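Local structure of YfkN protein (Bacillus subtilis subsp. subtilis, 3GVE) at residues A[144-152]-A[162-170]; A[192-200]-A[231-242]. The protein belongs to the calcineurin-like phosphoesterase family and carries a manganese ion and a magnesium ion in neighbouring metal sites. All coordinates share one frame; numbering follows the deposited sequence. Where two conformers were deposited one is given.

Both strands of contact 1 precede both segments of contact 2 along the chain. Contact 1 is the beta hairpin of strands 146-154 and 160-170. Contact 2 pairs helix 192-205 with helix 232-238 and the turn after it. The two centres lie about 16 Å apart. Strand 160-170 runs parallel to strand 210-215, which in turn pairs with strand 244-247, and both helices pack on this mixed sheet. Helix 192-205 joins the contacts directly. Its Thr199 touches Ile168 and Tyr146, its Ser195 touches Phe170, and its Val193 turns toward 231-242. Ala196 is shared, meeting Phe170 as well as Leu235 and Thr239. Both contacts are part of the alpha/beta framework of the calcineurin-like phosphoesterase fold.

Contact 1 (A[144-152]-A[162-170]); sequences TPYVINEKT and KVKVGYIGF
Val147 and Tyr167 face each other as an antiparallel hydrogen-bonded pair. Tyr167 N gives a bond of 2.8 Å to Val147 O. The Tyr167 side chain shares a face of the sheet with those of Val147 and Val165. Leu58 and Val60 of strand 57-61 pack on the Tyr167 side chain, which is buried. Next, Asn149 N bonds Val165 O at 2.8 Å. On the other face, Gly166 has no side chain, and Ile148 CG1 lies over its backbone, 4.0 Å from CA. Ile148 CG2 touches Lys164 CB at 3.7 Å.

Toward Thr152 and Lys162 the backbone pairing stays as tight, and Lys151 N bonds Val163 O at 2.8 Å. The side chains on the face of Glu150, Lys162 and Lys164 are more exposed and less closely packed. Glu150 has CG anti to the backbone N (chi1 -174°) and an extended chain, which brings its CD alongside Lys162, 3.8 Å from CD. Its carboxylate stays apart from both ammonium groups, with OE1 5.1 Å from Lys164 NZ. Any attraction there is probably weak and long-range. The whole is a twisted antiparallel beta hairpin at the margin of the mixed sheet.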
ATOM      1  N   THR A 144       0.840  27.064  11.663  1.00  9.57           N
ATOM      2  CA  THR A 144       1.231  27.273  13.051  1.00  9.53           C
ATOM      3  C   THR A 144       2.555  26.535  13.306  1.00  9.29           C
ATOM      4  O   THR A 144       2.601  25.317  13.208  1.00  9.03           O
ATOM      5  CB  THR A 144       0.164  26.660  13.981  1.00 10.58           C
ATOM      6  OG1 THR A 144      -1.145  27.100  13.579  1.00 10.39           O
ATOM      7  CG2 THR A 144       0.405  27.027  15.418  1.00 12.91           C
ATOM      8  N   PRO A 145       3.632  27.254  13.612  1.00 10.12           N
ATOM      9  CA  PRO A 145       4.929  26.571  13.690  1.00 10.60           C
ATOM     10  C   PRO A 145       5.123  25.701  14.916  1.00 10.06           C
ATOM     11  O   PRO A 145       5.838  24.648  14.808  1.00 11.61           O
ATOM     12  CB  PRO A 145       5.957  27.694  13.604  1.00 11.43           C
ATOM     13  CG  PRO A 145       5.249  28.838  14.249  1.00 12.35           C
ATOM     14  CD  PRO A 145       3.768  28.722  13.763  1.00 11.90           C
ATOM     15  N   TYR A 146       4.498  26.061  16.013  1.00  9.73           N
ATOM     16  CA  TYR A 146       4.605  25.319  17.249  1.00  9.38           C
ATOM     17  C   TYR A 146       3.504  25.867  18.137  1.00 10.26           C
ATOM     18  O   TYR A 146       2.938  26.896  17.813  1.00 10.85           O
ATOM     19  CB  TYR A 146       5.988  25.514  17.894  1.00 11.08           C
ATOM     20  CG  TYR A 146       6.226  26.917  18.413  1.00 11.42           C
ATOM     21  CD1 TYR A 146       5.770  27.297  19.659  1.00 13.75           C
ATOM     22  CD2 TYR A 146       6.897  27.862  17.652  1.00 12.64           C
ATOM     23  CE1 TYR A 146       5.972  28.584  20.147  1.00 15.36           C
ATOM     24  CE2 TYR A 146       7.101  29.153  18.137  1.00 14.93           C
ATOM     25  CZ  TYR A 146       6.635  29.497  19.382  1.00 16.74           C
ATOM     26  OH  TYR A 146       6.828  30.774  19.866  1.00 21.01           O
ATOM     27  N   VAL A 147       3.264  25.130  19.218  0.50 10.08           N
ATOM     28  CA  VAL A 147       2.310  25.612  20.273  0.50 11.44           C
ATOM     29  C   VAL A 147       2.922  25.218  21.578  0.50 11.40           C
ATOM     30  O   VAL A 147       3.654  24.217  21.672  0.50 12.84           O
ATOM     31  CB  VAL A 147       0.895  25.044  20.067  0.50 13.02           C
ATOM     32  CG1 VAL A 147       0.290  25.499  18.768  0.50 14.83           C
ATOM     33  CG2 VAL A 147       0.885  23.584  20.258  0.50 12.91           C
ATOM     34  N   ILE A 148       2.631  25.975  22.557  1.00 11.37           N
ATOM     35  CA  ILE A 148       2.986  25.700  23.946  1.00 12.44           C
ATOM     36  C   ILE A 148       1.742  25.762  24.826  1.00 13.27           C
ATOM     37  O   ILE A 148       1.022  26.735  24.794  1.00 14.40           O
ATOM     38  CB  ILE A 148       4.049  26.704  24.460  1.00 14.27           C
ATOM     39  CG1 ILE A 148       5.311  26.616  23.619  1.00 15.30           C
ATOM     40  CG2 ILE A 148       4.393  26.438  25.907  1.00 15.88           C
ATOM     41  CD1 ILE A 148       6.246  27.797  23.820  1.00 15.91           C
ATOM     42  N   ASN A 149       1.503  24.700  25.585  1.00 13.30           N
ATOM     43  CA  ASN A 149       0.361  24.596  26.489  1.00 14.70           C
ATOM     44  C   ASN A 149       0.878  24.397  27.896  1.00 14.46           C
ATOM     45  O   ASN A 149       1.703  23.539  28.137  1.00 14.66           O
ATOM     46  CB  ASN A 149      -0.516  23.393  26.145  1.00 18.35           C
ATOM     47  CG  ASN A 149      -1.058  23.439  24.760  1.00 21.59           C
ATOM     48  OD1 ASN A 149      -1.423  24.484  24.277  1.00 23.88           O
ATOM     49  ND2 ASN A 149      -1.109  22.290  24.109  1.00 22.14           N
ATOM     50  N   GLU A 150       0.392  25.210  28.819  1.00 16.05           N
ATOM     51  CA  GLU A 150       0.723  25.018  30.212  1.00 17.69           C
ATOM     52  C   GLU A 150      -0.192  23.931  30.766  1.00 17.82           C
ATOM     53  O   GLU A 150      -1.397  24.079  30.789  1.00 18.52           O
ATOM     54  CB  GLU A 150       0.570  26.308  31.005  1.00 20.49           C
ATOM     55  CG  GLU A 150       1.052  26.158  32.439  1.00 24.41           C
ATOM     56  CD  GLU A 150       1.008  27.459  33.208  1.00 28.48           C
ATOM     57  OE1 GLU A 150       2.066  27.898  33.670  1.00 30.24           O
ATOM     58  OE2 GLU A 150      -0.087  28.018  33.347  1.00 30.33           O
ATOM     59  N   LYS A 151       0.415  22.831  31.185  1.00 17.48           N
ATOM     60  CA  LYS A 151      -0.304  21.681  31.704  1.00 17.87           C
ATOM     61  C   LYS A 151      -0.168  21.601  33.223  1.00 17.99           C
ATOM     62  O   LYS A 151       0.906  21.828  33.741  1.00 19.39           O
ATOM     63  CB  LYS A 151       0.281  20.393  31.099  1.00 19.19           C
ATOM     64  CG  LYS A 151       0.320  20.345  29.591  1.00 21.43           C
ATOM     65  CD  LYS A 151      -1.031  20.640  29.009  1.00 23.79           C
ATOM     66  CE  LYS A 151      -1.884  19.428  28.978  1.00 26.17           C
ATOM     67  NZ  LYS A 151      -3.179  19.779  28.340  1.00 27.27           N
ATOM     68  N   THR A 152      -1.241  21.249  33.925  1.00 16.93           N
ATOM     69  CA  THR A 152      -1.105  21.010  35.394  1.00 17.24           C
ATOM     70  C   THR A 152      -0.944  19.502  35.500  1.00 17.00           C
ATOM     71  O   THR A 152      -1.870  18.727  35.274  1.00 18.83           O
ATOM     72  CB  THR A 152      -2.341  21.504  36.169  1.00 20.00           C
ATOM     73  OG1 THR A 152      -2.557  22.885  35.966  1.00 21.59           O
ATOM     74  CG2 THR A 152      -2.215  21.245  37.728  1.00 20.39           C
ATOM     75  N   LYS A 162       2.930  22.889  37.282  1.00 16.88           N
ATOM     76  CA  LYS A 162       2.663  23.503  35.992  1.00 18.82           C
ATOM     77  C   LYS A 162       3.882  23.328  35.118  1.00 18.19           C
ATOM     78  O   LYS A 162       4.954  23.756  35.463  1.00 19.95           O
ATOM     79  CB  LYS A 162       2.320  24.972  36.183  1.00 23.30           C
ATOM     80  CG  LYS A 162       1.001  25.113  36.900  1.00 28.21           C
ATOM     81  CD  LYS A 162       0.465  26.483  36.836  1.00 32.25           C
ATOM     82  CE  LYS A 162      -1.036  26.432  36.915  1.00 35.08           C
ATOM     83  NZ  LYS A 162      -1.474  25.984  38.247  1.00 36.69           N
ATOM     84  N   VAL A 163       3.681  22.657  33.990  1.00 15.94           N
ATOM     85  CA  VAL A 163       4.734  22.355  33.031  1.00 14.48           C
ATOM     86  C   VAL A 163       4.287  22.806  31.639  1.00 13.06           C
ATOM     87  O   VAL A 163       3.220  22.440  31.190  1.00 14.03           O
ATOM     88  CB  VAL A 163       5.052  20.841  33.022  1.00 15.29           C
ATOM     89  CG1 VAL A 163       6.172  20.518  32.028  1.00 15.74           C
ATOM     90  CG2 VAL A 163       5.413  20.374  34.436  1.00 16.63           C
ATOM     91  N   LYS A 164       5.099  23.626  30.984  1.00 12.47           N
ATOM     92  CA  LYS A 164       4.736  24.122  29.626  1.00 13.35           C
ATOM     93  C   LYS A 164       5.303  23.144  28.591  1.00 11.73           C
ATOM     94  O   LYS A 164       6.482  22.920  28.525  1.00 12.57           O
ATOM     95  CB  LYS A 164       5.269  25.484  29.415  1.00 14.86           C
ATOM     96  CG  LYS A 164       4.424  26.590  29.968  1.00 18.42           C
ATOM     97  CD  LYS A 164       5.037  28.003  29.704  1.00 22.34           C
ATOM     98  CE  LYS A 164       4.243  29.066  30.518  1.00 26.16           C
ATOM     99  NZ  LYS A 164       4.504  30.357  29.859  1.00 29.28           N
ATOM    100  N   VAL A 165       4.375  22.518  27.876  1.00 11.55           N
ATOM    101  CA  VAL A 165       4.715  21.537  26.832  1.00 11.26           C
ATOM    102  C   VAL A 165       4.548  22.185  25.488  1.00 10.97           C
ATOM    103  O   VAL A 165       3.476  22.735  25.159  1.00 11.10           O
ATOM    104  CB  VAL A 165       3.802  20.309  26.942  1.00 12.36           C
ATOM    105  CG1 VAL A 165       4.166  19.213  25.921  1.00 13.34           C
ATOM    106  CG2 VAL A 165       3.942  19.705  28.363  1.00 12.63           C
ATOM    107  N   GLY A 166       5.568  22.090  24.682  1.00 10.26           N
ATOM    108  CA  GLY A 166       5.572  22.588  23.324  1.00  9.88           C
ATOM    109  C   GLY A 166       5.527  21.486  22.278  1.00  9.72           C
ATOM    110  O   GLY A 166       6.143  20.419  22.503  1.00 10.76           O
ATOM    111  N   TYR A 167       4.846  21.706  21.182  1.00  9.62           N
ATOM    112  CA  TYR A 167       4.863  20.767  20.082  1.00  9.41           C
ATOM    113  C   TYR A 167       5.377  21.506  18.864  1.00  8.63           C
ATOM    114  O   TYR A 167       4.949  22.610  18.581  1.00  9.99           O
ATOM    115  CB  TYR A 167       3.456  20.255  19.796  1.00 10.14           C
ATOM    116  CG  TYR A 167       2.752  19.628  20.989  1.00  9.88           C
ATOM    117  CD1 TYR A 167       2.860  18.274  21.268  1.00 10.39           C
ATOM    118  CD2 TYR A 167       1.960  20.407  21.824  1.00 11.67           C
ATOM    119  CE1 TYR A 167       2.204  17.719  22.360  1.00 11.05           C
ATOM    120  CE2 TYR A 167       1.296  19.856  22.902  1.00 11.97           C
ATOM    121  CZ  TYR A 167       1.419  18.515  23.164  1.00 11.41           C
ATOM    122  OH  TYR A 167       0.747  17.978  24.242  1.00 12.86           O
ATOM    123  N   ILE A 168       6.265  20.850  18.137  1.00  8.80           N
ATOM    124  CA  ILE A 168       6.773  21.348  16.866  1.00  8.52           C
ATOM    125  C   ILE A 168       6.703  20.201  15.866  1.00  8.58           C
ATOM    126  O   ILE A 168       6.890  19.059  16.227  1.00 10.18           O
ATOM    127  CB  ILE A 168       8.233  21.878  17.004  1.00  9.07           C
ATOM    128  CG1 ILE A 168       8.724  22.512  15.692  1.00 10.04           C
ATOM    129  CG2 ILE A 168       9.197  20.777  17.492  1.00  9.86           C
ATOM    130  CD1 ILE A 168      10.050  23.308  15.836  1.00 11.03           C
ATOM    131  N   GLY A 169       6.433  20.515  14.610  1.00  8.36           N
ATOM    132  CA  GLY A 169       6.301  19.473  13.594  1.00  8.33           C
ATOM    133  C   GLY A 169       7.117  19.754  12.347  1.00  7.85           C
ATOM    134  O   GLY A 169       7.375  20.885  12.020  1.00  8.49           O
ATOM    135  N   PHE A 170       7.485  18.684  11.656  1.00  7.97           N
ATOM    136  CA  PHE A 170       8.298  18.722  10.432  1.00  8.57           C
ATOM    137  C   PHE A 170       7.795  17.750   9.379  1.00  8.10           C
ATOM    138  O   PHE A 170       7.333  16.672   9.703  1.00  8.65           O
ATOM    139  CB  PHE A 170       9.767  18.379  10.733  1.00  9.62           C
ATOM    140  CG  PHE A 170      10.321  19.119  11.898  1.00  9.54           C
ATOM    141  CD1 PHE A 170      10.723  20.440  11.779  1.00  9.65           C
ATOM    142  CD2 PHE A 170      10.418  18.504  13.119  1.00 10.71           C
ATOM    143  CE1 PHE A 170      11.220  21.122  12.869  1.00 10.90           C
ATOM    144  CE2 PHE A 170      10.922  19.177  14.213  1.00 10.99           C
ATOM    145  CZ  PHE A 170      11.324  20.500  14.087  1.00 11.60           C
TER

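Contact 2 (A[192-200]-A[231-242])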
ATOM      1  N   ILE A 192      14.743  20.190   7.510  1.00 10.09           N
ATOM      2  CA  ILE A 192      14.219  19.797   8.811  1.00 10.08           C
ATOM      3  C   ILE A 192      15.070  20.276  10.004  1.00 10.24           C
ATOM      4  O   ILE A 192      14.551  20.954  10.874  1.00 10.70           O
ATOM      5  CB  ILE A 192      13.944  18.283   8.860  1.00 10.18           C
ATOM      6  CG1 ILE A 192      12.774  17.964   7.933  1.00 10.30           C
ATOM      7  CG2 ILE A 192      13.634  17.829  10.292  1.00 10.04           C
ATOM      8  CD1 ILE A 192      12.581  16.480   7.677  1.00 10.74           C
ATOM      9  N   VAL A 193      16.368  19.936  10.031  1.00 10.67           N
ATOM     10  CA  VAL A 193      17.248  20.366  11.130  1.00 10.88           C
ATOM     11  C   VAL A 193      17.333  21.890  11.250  1.00 10.71           C
ATOM     12  O   VAL A 193      17.283  22.453  12.342  1.00 11.61           O
ATOM     13  CB  VAL A 193      18.635  19.698  10.982  1.00 11.59           C
ATOM     14  CG1 VAL A 193      19.702  20.328  11.851  1.00 12.62           C
ATOM     15  CG2 VAL A 193      18.550  18.176  11.172  1.00 13.61           C
ATOM     16  N   GLU A 194      17.464  22.562  10.104  1.00 12.13           N
ATOM     17  CA  GLU A 194      17.562  24.026  10.095  1.00 12.64           C
ATOM     18  C   GLU A 194      16.279  24.673  10.600  1.00 11.49           C
ATOM     19  O   GLU A 194      16.334  25.557  11.413  1.00 12.05           O
ATOM     20  CB  GLU A 194      17.887  24.565   8.699  1.00 15.19           C
ATOM     21  CG  GLU A 194      19.295  24.297   8.238  1.00 18.20           C
ATOM     22  CD  GLU A 194      19.516  24.670   6.789  1.00 21.82           C
ATOM     23  OE1 GLU A 194      18.725  25.456   6.242  1.00 21.60           O
ATOM     24  OE2 GLU A 194      20.484  24.165   6.195  1.00 24.26           O
ATOM     25  N   SER A 195      15.150  24.118  10.299  0.50 11.14           N
ATOM     26  CA  SER A 195      13.855  24.595  10.851  0.50 11.63           C
ATOM     27  C   SER A 195      13.843  24.418  12.337  0.50 11.08           C
ATOM     28  O   SER A 195      13.351  25.300  13.105  0.50 11.19           O
ATOM     29  CB  SER A 195      12.678  23.977  10.083  0.50 12.87           C
ATOM     30  OG  SER A 195      11.515  24.029  10.861  0.50 12.79           O
ATOM     31  N   ALA A 196      14.310  23.268  12.810  1.00 10.60           N
ATOM     32  CA  ALA A 196      14.342  23.023  14.243  1.00 11.45           C
ATOM     33  C   ALA A 196      15.260  24.024  14.947  1.00 11.57           C
ATOM     34  O   ALA A 196      14.882  24.575  15.968  1.00 12.30           O
ATOM     35  CB  ALA A 196      14.792  21.583  14.533  1.00 12.01           C
ATOM     36  N   ASN A 197      16.458  24.243  14.392  1.00 12.11           N
ATOM     37  CA  ASN A 197      17.411  25.150  15.004  1.00 13.88           C
ATOM     38  C   ASN A 197      16.927  26.607  15.012  1.00 13.86           C
ATOM     39  O   ASN A 197      17.264  27.343  15.889  1.00 14.96           O
ATOM     40  CB  ASN A 197      18.781  24.985  14.352  1.00 16.34           C
ATOM     41  CG  ASN A 197      19.516  23.771  14.870  1.00 19.79           C
ATOM     42  OD1 ASN A 197      19.270  23.313  15.958  1.00 21.17           O
ATOM     43  ND2 ASN A 197      20.432  23.270  14.080  1.00 22.59           N
ATOM     44  N   GLU A 198      16.106  26.976  14.045  1.00 13.73           N
ATOM     45  CA  GLU A 198      15.539  28.316  13.970  1.00 15.26           C
ATOM     46  C   GLU A 198      14.415  28.480  14.984  1.00 15.03           C
ATOM     47  O   GLU A 198      14.250  29.525  15.588  1.00 16.06           O
ATOM     48  CB  GLU A 198      15.024  28.519  12.552  1.00 17.63           C
ATOM     49  CG  GLU A 198      14.311  29.828  12.220  1.00 22.41           C
ATOM     50  CD  GLU A 198      13.813  29.816  10.778  1.00 28.60           C
ATOM     51  OE1 GLU A 198      14.632  29.829   9.863  1.00 30.25           O
ATOM     52  OE2 GLU A 198      12.611  29.748  10.560  1.00 32.47           O
ATOM     53  N   THR A 199      13.642  27.418  15.171  1.00 13.24           N
ATOM     54  CA  THR A 199      12.399  27.503  15.930  1.00 12.93           C
ATOM     55  C   THR A 199      12.521  27.218  17.437  1.00 12.48           C
ATOM     56  O   THR A 199      11.891  27.868  18.234  1.00 13.97           O
ATOM     57  CB  THR A 199      11.293  26.630  15.279  1.00 12.89           C
ATOM     58  OG1 THR A 199      11.156  26.986  13.902  1.00 14.38           O
ATOM     59  CG2 THR A 199       9.954  26.843  15.972  1.00 13.41           C
ATOM     60  N   ILE A 200      13.316  26.229  17.804  1.00 12.87           N
ATOM     61  CA  ILE A 200      13.491  25.846  19.193  1.00 13.04           C
ATOM     62  C   ILE A 200      13.829  27.029  20.134  1.00 12.99           C
ATOM     63  O   ILE A 200      13.300  27.111  21.186  1.00 12.64           O
ATOM     64  CB  ILE A 200      14.522  24.719  19.335  1.00 14.09           C
ATOM     65  CG1 ILE A 200      13.926  23.380  18.840  1.00 16.39           C
ATOM     66  CG2 ILE A 200      14.998  24.570  20.806  1.00 14.98           C
ATOM     67  CD1 ILE A 200      14.968  22.365  18.488  1.00 19.38           C
ATOM     68  N   ALA A 231      15.328  12.265   8.495  1.00  8.63           N
ATOM     69  CA  ALA A 231      16.263  13.104   9.222  1.00  9.23           C
ATOM     70  C   ALA A 231      16.281  12.960  10.738  1.00  8.60           C
ATOM     71  O   ALA A 231      16.881  13.777  11.396  1.00  9.27           O
ATOM     72  CB  ALA A 231      16.011  14.588   8.852  1.00  9.82           C
ATOM     73  N   VAL A 232      15.616  11.948  11.288  1.00  8.20           N
ATOM     74  CA  VAL A 232      15.541  11.815  12.747  1.00  8.60           C
ATOM     75  C   VAL A 232      16.916  11.735  13.442  1.00  8.54           C
ATOM     76  O   VAL A 232      17.118  12.320  14.484  1.00  8.84           O
ATOM     77  CB  VAL A 232      14.652  10.632  13.168  1.00  9.73           C
ATOM     78  CG1 VAL A 232      14.831  10.354  14.675  1.00  9.90           C
ATOM     79  CG2 VAL A 232      13.179  10.951  12.854  1.00 11.05           C
ATOM     80  N   PHE A 233      17.848  10.990  12.864  1.00  8.36           N
ATOM     81  CA  PHE A 233      19.179  10.891  13.473  1.00  8.83           C
ATOM     82  C   PHE A 233      19.807  12.279  13.599  1.00  8.25           C
ATOM     83  O   PHE A 233      20.412  12.600  14.589  1.00  9.13           O
ATOM     84  CB  PHE A 233      20.079   9.969  12.648  1.00  9.11           C
ATOM     85  CG  PHE A 233      21.449   9.774  13.237  1.00  9.14           C
ATOM     86  CD1 PHE A 233      21.704   8.759  14.144  1.00 10.31           C
ATOM     87  CD2 PHE A 233      22.483  10.605  12.859  1.00  9.79           C
ATOM     88  CE1 PHE A 233      22.998   8.585  14.670  1.00 11.52           C
ATOM     89  CE2 PHE A 233      23.771  10.432  13.380  1.00 10.71           C
ATOM     90  CZ  PHE A 233      24.021   9.421  14.280  1.00 11.69           C
ATOM     91  N   ASP A 234      19.657  13.083  12.558  1.00  8.42           N
ATOM     92  CA  ASP A 234      20.186  14.443  12.552  1.00  9.03           C
ATOM     93  C   ASP A 234      19.454  15.393  13.504  1.00  9.14           C
ATOM     94  O   ASP A 234      20.077  16.211  14.151  1.00  9.74           O
ATOM     95  CB  ASP A 234      20.230  14.969  11.114  1.00  9.95           C
ATOM     96  CG  ASP A 234      21.021  14.047  10.199  1.00 10.72           C
ATOM     97  OD1 ASP A 234      22.164  13.715  10.525  1.00 11.25           O
ATOM     98  OD2 ASP A 234      20.469  13.619   9.206  1.00 10.86           O
ATOM     99  N   LEU A 235      18.135  15.265  13.593  1.00  9.43           N
ATOM    100  CA  LEU A 235      17.391  15.990  14.608  1.00 10.33           C
ATOM    101  C   LEU A 235      17.919  15.669  16.005  1.00  9.55           C
ATOM    102  O   LEU A 235      18.141  16.550  16.815  1.00 11.31           O
ATOM    103  CB  LEU A 235      15.919  15.617  14.552  1.00 12.25           C
ATOM    104  CG  LEU A 235      15.061  16.439  13.612  1.00 14.45           C
ATOM    105  CD1 LEU A 235      13.650  15.833  13.614  1.00 15.77           C
ATOM    106  CD2 LEU A 235      15.002  17.930  14.038  1.00 13.74           C
ATOM    107  N   ALA A 236      18.135  14.389  16.272  1.00  8.68           N
ATOM    108  CA  ALA A 236      18.559  13.977  17.608  1.00  9.34           C
ATOM    109  C   ALA A 236      19.977  14.429  17.943  1.00  9.60           C
ATOM    110  O   ALA A 236      20.277  14.668  19.094  1.00 10.31           O
ATOM    111  CB  ALA A 236      18.442  12.458  17.755  1.00  9.76           C
ATOM    112  N   THR A 237      20.840  14.527  16.933  1.00 10.11           N
ATOM    113  CA  THR A 237      22.259  14.803  17.172  1.00 11.03           C
ATOM    114  C   THR A 237      22.676  16.259  16.944  1.00 11.04           C
ATOM    115  O   THR A 237      23.624  16.713  17.561  1.00 11.96           O
ATOM    116  CB  THR A 237      23.155  13.884  16.320  1.00 11.55           C
ATOM    117  OG1 THR A 237      22.750  13.968  14.948  1.00 11.13           O
ATOM    118  CG2 THR A 237      23.079  12.417  16.809  1.00 12.99           C
ATOM    119  N   LYS A 238      21.996  16.968  16.047  1.00 10.96           N
ATOM    120  CA  LYS A 238      22.437  18.311  15.630  1.00 11.96           C
ATOM    121  C   LYS A 238      21.684  19.451  16.278  1.00 13.21           C
ATOM    122  O   LYS A 238      22.054  20.600  16.120  1.00 16.81           O
ATOM    123  CB  LYS A 238      22.361  18.481  14.109  1.00 11.89           C
ATOM    124  CG  LYS A 238      23.212  17.535  13.282  1.00 12.61           C
ATOM    125  CD  LYS A 238      23.163  17.946  11.800  1.00 14.68           C
ATOM    126  CE  LYS A 238      23.965  17.012  10.910  1.00 16.00           C
ATOM    127  NZ  LYS A 238      23.936  17.542   9.502  1.00 17.02           N
ATOM    128  N   THR A 239      20.624  19.144  16.995  1.00 12.21           N
ATOM    129  CA  THR A 239      19.862  20.187  17.677  1.00 12.74           C
ATOM    130  C   THR A 239      20.030  20.044  19.170  1.00 12.70           C
ATOM    131  O   THR A 239      20.617  19.092  19.633  1.00 14.17           O
ATOM    132  CB  THR A 239      18.347  20.116  17.361  1.00 13.53           C
ATOM    133  OG1 THR A 239      17.791  18.940  17.963  1.00 12.80           O
ATOM    134  CG2 THR A 239      18.096  20.107  15.881  1.00 15.03           C
ATOM    135  N   LYS A 240      19.477  20.998  19.908  1.00 13.88           N
ATOM    136  CA  LYS A 240      19.471  20.957  21.362  1.00 16.52           C
ATOM    137  C   LYS A 240      18.115  21.422  21.846  1.00 16.38           C
ATOM    138  O   LYS A 240      17.602  22.408  21.353  1.00 19.12           O
ATOM    139  CB  LYS A 240      20.546  21.898  21.910  1.00 22.00           C
ATOM    140  CG  LYS A 240      21.409  21.319  22.995  1.00 27.34           C
ATOM    141  CD  LYS A 240      22.724  22.099  23.151  1.00 30.51           C
ATOM    142  CE  LYS A 240      22.503  23.397  23.915  1.00 32.28           C
ATOM    143  NZ  LYS A 240      23.745  24.162  24.212  1.00 33.44           N
ATOM    144  N   GLY A 241      17.533  20.736  22.809  1.00 14.70           N
ATOM    145  CA  GLY A 241      16.274  21.199  23.358  1.00 14.35           C
ATOM    146  C   GLY A 241      15.044  20.350  23.080  1.00 12.75           C
ATOM    147  O   GLY A 241      14.008  20.608  23.620  1.00 13.06           O
ATOM    148  N   ILE A 242      15.170  19.339  22.231  1.00 11.47           N
ATOM    149  CA  ILE A 242      14.063  18.418  21.988  1.00 11.24           C
ATOM    150  C   ILE A 242      14.125  17.313  23.027  1.00 10.78           C
ATOM    151  O   ILE A 242      15.144  16.670  23.208  1.00 12.51           O
ATOM    152  CB  ILE A 242      14.138  17.789  20.590  1.00 12.07           C
ATOM    153  CG1 ILE A 242      14.015  18.877  19.520  1.00 13.47           C
ATOM    154  CG2 ILE A 242      13.043  16.726  20.431  1.00 10.98           C
ATOM    155  CD1 ILE A 242      14.262  18.398  18.071  1.00 14.17           C
TER
HETATM  156  O   HOH W   1      18.874  23.555  18.501  1.00 25.71           O
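Ile192 starts a packing of two helix segments whose axes approach to 9.6 Å, their directions 33° apart. Both belong to the alpha/beta framework of the calcineurin-like phosphoesterase fold. The CD1 of Ile192 reaches the CB of Ala231, the N-cap residue of helix 232-238. Its CG2 meets Leu235 CG at 3.9 Å, the two side chains crossing at about a right angle.

Val193 straddles the next turn. CG2 presses on Asp234 CB at 3.6 Å, while CG1, anti to the backbone N (chi1 166°), touches Lys238 CB. The polar ends of Asp234 and Lys238 turn elsewhere, to Gln224. The CB of Ala196 lies 3.7 Å from Leu235 CD2. The methyl CG2 of Thr239 also reaches this CB.

Asn197 sits at the exposed border, where its OD1 comes 3.4 Å from Thr239 CG2. Thr239 turns its hydroxyl back to the preceding helix: OG1 donates to Leu235 O at 2.7 Å. Ile200 closes the row, with CD1 3.8 Å from Ile242 CG1 and CG2 against Lys240 O. Between the segments one water donates to Asn197 OD1 at 2.6 Å and accepts from Lys240 N.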